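PDB 2A9F: putative malic enzyme ((S)-malate:NAD+ oxidoreductase (decarboxylating)) from Streptococcus pyogenes, which probably catalyses the NAD+-dependent oxidative decarboxylation of (S)-malate with the help of a divalent metal ion such as magnesium or manganese. Local coordinates for the interface of chains A and B. Residues are numbered along the deposited sequence; one frame, centred on the assembly and turned at random. Chains: chain A/B, putative malic enzyme ((S)-malate:NAD+ oxidoreductase (decarboxylating)).

Contact 1: the interface of chains A and B. Residues chain A 77-78, 80, 83, 87, 90-91; chain B 44-45, 48.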
ATOM      1  N   VAL A  77     -15.919 -10.038  -4.419  1.00 44.89           N
ATOM      2  CA  VAL A  77     -14.839 -11.001  -4.298  1.00 45.35           C
ATOM      3  C   VAL A  77     -15.189 -12.369  -4.900  1.00 46.04           C
ATOM      4  O   VAL A  77     -16.127 -13.031  -4.460  1.00 43.78           O
ATOM      5  CB  VAL A  77     -14.456 -11.199  -2.825  1.00 44.56           C
ATOM      6  CG1 VAL A  77     -13.215 -12.084  -2.733  1.00 47.25           C
ATOM      7  CG2 VAL A  77     -14.239  -9.848  -2.162  1.00 41.97           C
ATOM      8  N   LEU A  78     -14.418 -12.774  -5.906  1.00 47.71           N
ATOM      9  CA  LEU A  78     -14.585 -14.060  -6.589  1.00 49.13           C
ATOM     10  C   LEU A  78     -16.030 -14.466  -6.946  1.00 49.49           C
ATOM     11  O   LEU A  78     -16.734 -13.753  -7.661  1.00 50.74           O
ATOM     12  CB  LEU A  78     -13.916 -15.169  -5.751  1.00 47.54           C
ATOM     13  CG  LEU A  78     -12.430 -15.505  -5.932  1.00 45.93           C
ATOM     14  CD1 LEU A  78     -11.649 -14.268  -6.283  1.00 46.76           C
ATOM     15  CD2 LEU A  78     -11.887 -16.135  -4.643  1.00 45.50           C
ATOM     16  N   LEU A  80     -18.111 -15.321  -4.488  1.00 53.72           N
ATOM     17  CA  LEU A  80     -18.804 -15.126  -3.228  1.00 55.26           C
ATOM     18  C   LEU A  80     -19.615 -13.846  -3.434  1.00 57.69           C
ATOM     19  O   LEU A  80     -20.249 -13.689  -4.481  1.00 60.06           O
ATOM     20  CB  LEU A  80     -17.781 -14.960  -2.105  1.00 54.16           C
ATOM     21  CG  LEU A  80     -16.784 -16.125  -1.997  1.00 53.21           C
ATOM     22  CD1 LEU A  80     -15.706 -15.793  -0.984  1.00 51.96           C
ATOM     23  CD2 LEU A  80     -17.519 -17.407  -1.595  1.00 53.62           C
ATOM     24  N   ILE A  83     -18.533  -9.270   0.705  1.00 57.72           N
ATOM     25  CA  ILE A  83     -18.138  -9.824   1.988  1.00 55.11           C
ATOM     26  C   ILE A  83     -17.286  -8.879   2.821  1.00 54.50           C
ATOM     27  O   ILE A  83     -16.868  -9.224   3.928  1.00 55.93           O
ATOM     28  CB  ILE A  83     -17.366 -11.125   1.788  1.00 55.52           C
ATOM     29  CG1 ILE A  83     -16.182 -10.891   0.842  1.00 57.46           C
ATOM     30  CG2 ILE A  83     -18.272 -12.169   1.201  1.00 55.76           C
ATOM     31  CD1 ILE A  83     -15.297 -12.114   0.616  1.00 55.29           C
ATOM     32  N   ALA A  87     -12.260  -9.662   4.460  1.00 48.26           N
ATOM     33  CA  ALA A  87     -12.486 -10.981   3.863  1.00 45.36           C
ATOM     34  C   ALA A  87     -11.932 -11.066   2.440  1.00 43.09           C
ATOM     35  O   ALA A  87     -11.633 -12.152   1.946  1.00 40.96           O
ATOM     36  CB  ALA A  87     -13.977 -11.310   3.858  1.00 45.22           C
ATOM     37  N   PRO A  90      -7.350 -11.927   1.438  1.00 38.44           N
ATOM     38  CA  PRO A  90      -6.712 -13.176   0.995  1.00 37.33           C
ATOM     39  C   PRO A  90      -6.627 -13.247  -0.527  1.00 37.81           C
ATOM     40  O   PRO A  90      -5.627 -13.703  -1.078  1.00 39.99           O
ATOM     41  CB  PRO A  90      -7.631 -14.258   1.564  1.00 33.22           C
ATOM     42  CG  PRO A  90      -8.126 -13.637   2.793  1.00 32.42           C
ATOM     43  CD  PRO A  90      -8.444 -12.220   2.376  1.00 35.91           C
ATOM     44  N   VAL A  91      -7.678 -12.789  -1.201  1.00 37.73           N
ATOM     45  CA  VAL A  91      -7.715 -12.811  -2.657  1.00 38.44           C
ATOM     46  C   VAL A  91      -6.836 -11.724  -3.293  1.00 40.34           C
ATOM     47  O   VAL A  91      -6.161 -11.967  -4.292  1.00 42.84           O
ATOM     48  CB  VAL A  91      -9.162 -12.658  -3.170  1.00 37.39           C
ATOM     49  CG1 VAL A  91      -9.181 -12.575  -4.689  1.00 34.99           C
ATOM     50  CG2 VAL A  91      -9.995 -13.828  -2.696  1.00 33.52           C
TER
ATOM     51  N   VAL B  44      -8.243 -20.347  -2.036  1.00 39.30           N
ATOM     52  CA  VAL B  44      -8.289 -19.098  -1.308  1.00 37.27           C
ATOM     53  C   VAL B  44      -9.744 -18.719  -0.969  1.00 37.96           C
ATOM     54  O   VAL B  44      -9.990 -17.940  -0.045  1.00 39.13           O
ATOM     55  CB  VAL B  44      -7.608 -17.967  -2.114  1.00 36.47           C
ATOM     56  CG1 VAL B  44      -8.294 -17.784  -3.435  1.00 34.77           C
ATOM     57  CG2 VAL B  44      -7.616 -16.673  -1.313  1.00 34.00           C
ATOM     58  N   ALA B  45     -10.708 -19.283  -1.695  1.00 37.43           N
ATOM     59  CA  ALA B  45     -12.112 -18.980  -1.435  1.00 37.30           C
ATOM     60  C   ALA B  45     -12.546 -19.403  -0.025  1.00 37.68           C
ATOM     61  O   ALA B  45     -13.463 -18.803   0.551  1.00 35.05           O
ATOM     62  CB  ALA B  45     -13.007 -19.638  -2.493  1.00 37.20           C
ATOM     63  N   SER B  48     -11.287 -16.516   2.377  1.00 43.86           N
ATOM     64  CA  SER B  48     -12.147 -15.340   2.316  1.00 45.89           C
ATOM     65  C   SER B  48     -13.436 -15.576   3.108  1.00 46.12           C
ATOM     66  O   SER B  48     -13.810 -14.771   3.968  1.00 43.42           O
ATOM     67  CB  SER B  48     -12.495 -15.008   0.865  1.00 46.88           C
ATOM     68  OG  SER B  48     -11.365 -14.488   0.178  1.00 49.79           O
TER
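B:Val44 sets its two methyl groups against different parts of chain A. CG2, anti to its own backbone N, bears on the ring carbon A:Pro90 CB at 3.8 Å and also meets A:Val91 CG2, the two valine side chains standing at about a right angle. The other branch, CG1, reaches A:Leu78, whose CD2 brushes it at 4.1 Å as the side chains cross obliquely. One turn further along helix 44-53 of chain B, B:Ser48 presents its CB to a second group of chain A side chains from the loop ahead of helix 85-102. A:Leu80 touches that carbon end-on with CD1 at 3.8 Å, and A:Ile83 adds its own CD1 at 4.0 Å. Beside them B:Ala45 loses 29 Å² of surface to chain A, its carbonyl O lying near the A:Leu80 tip. The polar rim is carried by the serine hydroxyl. B:Ser48 OG, turned anti to its own carbonyl carbon (chi1 -71°), donates to the backbone carbonyl O of A:Ala87 at 2.9 Å, nearly head-on, with a C=O to donor angle of 165°. The methyl CG2 of A:Val91 lies 3.3 Å from the same OG, so the hydroxyl sits against carbon as well as its acceptor. A:Ala87 closes this end by resting its CB 3.5 Å from the backbone O of B:Ser48. Short helix 44-53 is thus seated on helix 85-102 and its preceding loop, mostly by small aliphatic groups. The patch forms part of the two-fold interface of the deposited dimer and probably helps to hold the two subunits in register.

Contact 2: the interface of chains A and B. Residues chain A 19-21, 86, 89-90, 93; chain B 61-63.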
ATOM      1  N   GLY A  19       0.523 -16.000   8.444  1.00 42.46           N
ATOM      2  CA  GLY A  19      -0.127 -14.714   8.664  1.00 44.03           C
ATOM      3  C   GLY A  19      -0.177 -13.915   7.371  1.00 45.27           C
ATOM      4  O   GLY A  19       0.435 -12.848   7.256  1.00 47.62           O
ATOM      5  N   GLY A  20      -0.928 -14.435   6.403  1.00 44.50           N
ATOM      6  CA  GLY A  20      -1.014 -13.804   5.105  1.00 42.13           C
ATOM      7  C   GLY A  20      -0.008 -14.497   4.190  1.00 42.38           C
ATOM      8  O   GLY A  20       0.684 -15.440   4.609  1.00 41.23           O
ATOM      9  N   LYS A  21       0.099 -14.022   2.952  1.00 39.98           N
ATOM     10  CA  LYS A  21       1.005 -14.623   1.988  1.00 37.83           C
ATOM     11  C   LYS A  21       2.071 -13.684   1.426  1.00 39.22           C
ATOM     12  O   LYS A  21       2.953 -14.122   0.685  1.00 37.87           O
ATOM     13  CB  LYS A  21       0.185 -15.204   0.839  1.00 39.19           C
ATOM     14  CG  LYS A  21      -0.946 -16.100   1.299  1.00 37.48           C
ATOM     15  CD  LYS A  21      -1.637 -16.789   0.132  1.00 35.58           C
ATOM     16  CE  LYS A  21      -2.442 -15.822  -0.737  1.00 33.25           C
ATOM     17  NZ  LYS A  21      -3.906 -16.088  -0.619  1.00 29.55           N
ATOM     18  N   GLU A  86     -11.806  -6.798   4.619  1.00 50.93           N
ATOM     19  CA  GLU A  86     -10.944  -7.784   5.289  1.00 49.67           C
ATOM     20  C   GLU A  86     -11.034  -9.176   4.660  1.00 48.63           C
ATOM     21  O   GLU A  86     -10.008  -9.793   4.361  1.00 47.95           O
ATOM     22  CB  GLU A  86     -11.267  -7.898   6.785  1.00 49.32           C
ATOM     23  CG  GLU A  86     -10.916  -6.671   7.599  1.00 51.95           C
ATOM     24  CD  GLU A  86     -12.118  -5.791   7.892  1.00 54.70           C
ATOM     25  OE1 GLU A  86     -12.999  -5.666   7.012  1.00 54.54           O
ATOM     26  OE2 GLU A  86     -12.173  -5.214   9.003  1.00 56.61           O
ATOM     27  N   MET A  89      -9.063  -9.465   1.401  1.00 40.55           N
ATOM     28  CA  MET A  89      -7.609  -9.454   1.466  1.00 40.37           C
ATOM     29  C   MET A  89      -6.904 -10.735   0.980  1.00 39.63           C
ATOM     30  O   MET A  89      -5.974 -10.655   0.173  1.00 39.13           O
ATOM     31  CB  MET A  89      -7.161  -9.076   2.882  1.00 39.71           C
ATOM     32  CG  MET A  89      -5.798  -8.370   2.949  1.00 39.38           C
ATOM     33  SD  MET A  89      -5.706  -6.654   2.375  1.00 32.58           S
ATOM     34  CE  MET A  89      -6.221  -6.765   0.782  1.00 31.82           C
ATOM     35  N   PRO A  90      -7.350 -11.927   1.438  1.00 38.44           N
ATOM     36  CA  PRO A  90      -6.712 -13.176   0.995  1.00 37.33           C
ATOM     37  C   PRO A  90      -6.627 -13.247  -0.527  1.00 37.81           C
ATOM     38  O   PRO A  90      -5.627 -13.703  -1.078  1.00 39.99           O
ATOM     39  CB  PRO A  90      -7.631 -14.258   1.564  1.00 33.22           C
ATOM     40  CG  PRO A  90      -8.126 -13.637   2.793  1.00 32.42           C
ATOM     41  CD  PRO A  90      -8.444 -12.220   2.376  1.00 35.91           C
ATOM     42  N   GLU A  93      -4.174 -10.346  -1.937  1.00 46.22           N
ATOM     43  CA  GLU A  93      -2.765 -10.599  -1.774  1.00 48.93           C
ATOM     44  C   GLU A  93      -2.372 -11.840  -2.574  1.00 48.84           C
ATOM     45  O   GLU A  93      -1.212 -12.008  -2.950  1.00 46.10           O
ATOM     46  CB  GLU A  93      -2.383 -10.683  -0.291  1.00 50.82           C
ATOM     47  CG  GLU A  93      -3.090 -11.695   0.544  1.00 54.43           C
ATOM     48  CD  GLU A  93      -2.848 -11.438   2.035  1.00 56.71           C
ATOM     49  OE1 GLU A  93      -3.352 -10.418   2.562  1.00 53.13           O
ATOM     50  OE2 GLU A  93      -2.144 -12.251   2.675  1.00 59.05           O
TER
ATOM     51  N   LEU B  61      -5.366 -14.614   9.354  1.00 47.32           N
ATOM     52  CA  LEU B  61      -5.105 -15.156   8.014  1.00 47.03           C
ATOM     53  C   LEU B  61      -4.650 -14.209   6.896  1.00 46.40           C
ATOM     54  O   LEU B  61      -4.457 -14.639   5.747  1.00 45.03           O
ATOM     55  CB  LEU B  61      -6.356 -15.904   7.543  1.00 45.88           C
ATOM     56  CG  LEU B  61      -7.056 -16.760   8.604  1.00 45.18           C
ATOM     57  CD1 LEU B  61      -8.467 -17.124   8.146  1.00 43.43           C
ATOM     58  CD2 LEU B  61      -6.224 -17.993   8.882  1.00 45.09           C
ATOM     59  N   THR B  62      -4.478 -12.930   7.210  1.00 43.76           N
ATOM     60  CA  THR B  62      -4.061 -11.982   6.187  1.00 40.79           C
ATOM     61  C   THR B  62      -2.853 -11.229   6.699  1.00 40.32           C
ATOM     62  O   THR B  62      -2.583 -11.245   7.904  1.00 38.63           O
ATOM     63  CB  THR B  62      -5.205 -10.997   5.843  1.00 38.79           C
ATOM     64  OG1 THR B  62      -5.429 -10.116   6.941  1.00 38.57           O
ATOM     65  CG2 THR B  62      -6.480 -11.752   5.596  1.00 37.85           C
ATOM     66  N   THR B  63      -2.128 -10.574   5.790  1.00 39.21           N
ATOM     67  CA  THR B  63      -0.926  -9.833   6.177  1.00 37.49           C
ATOM     68  C   THR B  63      -1.213  -8.705   7.160  1.00 38.22           C
ATOM     69  O   THR B  63      -0.282  -8.088   7.677  1.00 36.29           O
ATOM     70  CB  THR B  63      -0.193  -9.240   4.961  1.00 37.88           C
ATOM     71  OG1 THR B  63      -1.087  -8.414   4.207  1.00 36.51           O
ATOM     72  CG2 THR B  63       0.342 -10.353   4.073  1.00 41.16           C
TER
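B:Thr63 and A:Glu93 reach toward each other tip to tip, the carboxylate meeting the threonine over both of its branches. A:Glu93 OE1 faces the hydroxyl B:Thr63 OG1 at 3.4 Å and also the backbone N of the same residue; both are weak hydrogen bonds, although the one from N is nearly straight (172° at H). The other carboxylate oxygen, OE2, lies 3.4 Å from the methyl B:Thr63 CG2. The glutamate CG occupies the crowded position between its backbone N and carbonyl carbon (chi1 57°), and the chain extends beyond it to carry the carboxylate from helix 85-102 to chain B. Its rotation is steadied from within chain A: the backbone N of A:Lys21 donates to A:Glu93 OE2 at 2.9 Å, arriving nearly along the C-O axis. The lysine side chain then folds back, and its side-chain amine NZ donates to the carbonyl O of A:Pro90 at 3.0 Å, tying the segment around residue 21 to the helix.

B:Thr62 CG2, anti to its own carbonyl carbon (chi1 70°), points away from the carboxylate toward A:Pro90, while B:Thr62 CB stays 3.8 Å from A:Glu93 OE1. The methyl packs 3.8 Å from both ring carbons CG and CD of A:Pro90, the two side chains meeting obliquely. A:Met89 lies across the threonine at about a right angle, its CB 3.9 Å from the same methyl and its CG against B:Thr62 CB.

Along the opposite flank, A:Gly20 lays its CA 3.7 Å from B:Thr62 CA, letting the two backbones come close without an intervening side chain. The turn of chain B at residues 61-63 is thereby held between helix 85-102 and the glycine segment of chain A. Apolar packing bears much of this seat, with weak polar contacts at A:Glu93, and it probably helps to fix the dimer's subunits together.

Contact 1 and contact 2 lie side by side, the centres of their C-alpha atoms about 10 Å apart. Both use helix 85-102 of chain A and share A:Pro90, whose ring meets a different segment of chain B in each: helix 44-53 in contact 1 and the turn at 61-63 in contact 2. One helix therefore docks against two separate segments of the partner, and two-fold symmetry repeats the arrangement with the chains exchanged. The same helix carries A:Lys95, the predicted proton acceptor, about 10 Å from either centre, so dimer contacts could help to position this catalytic region.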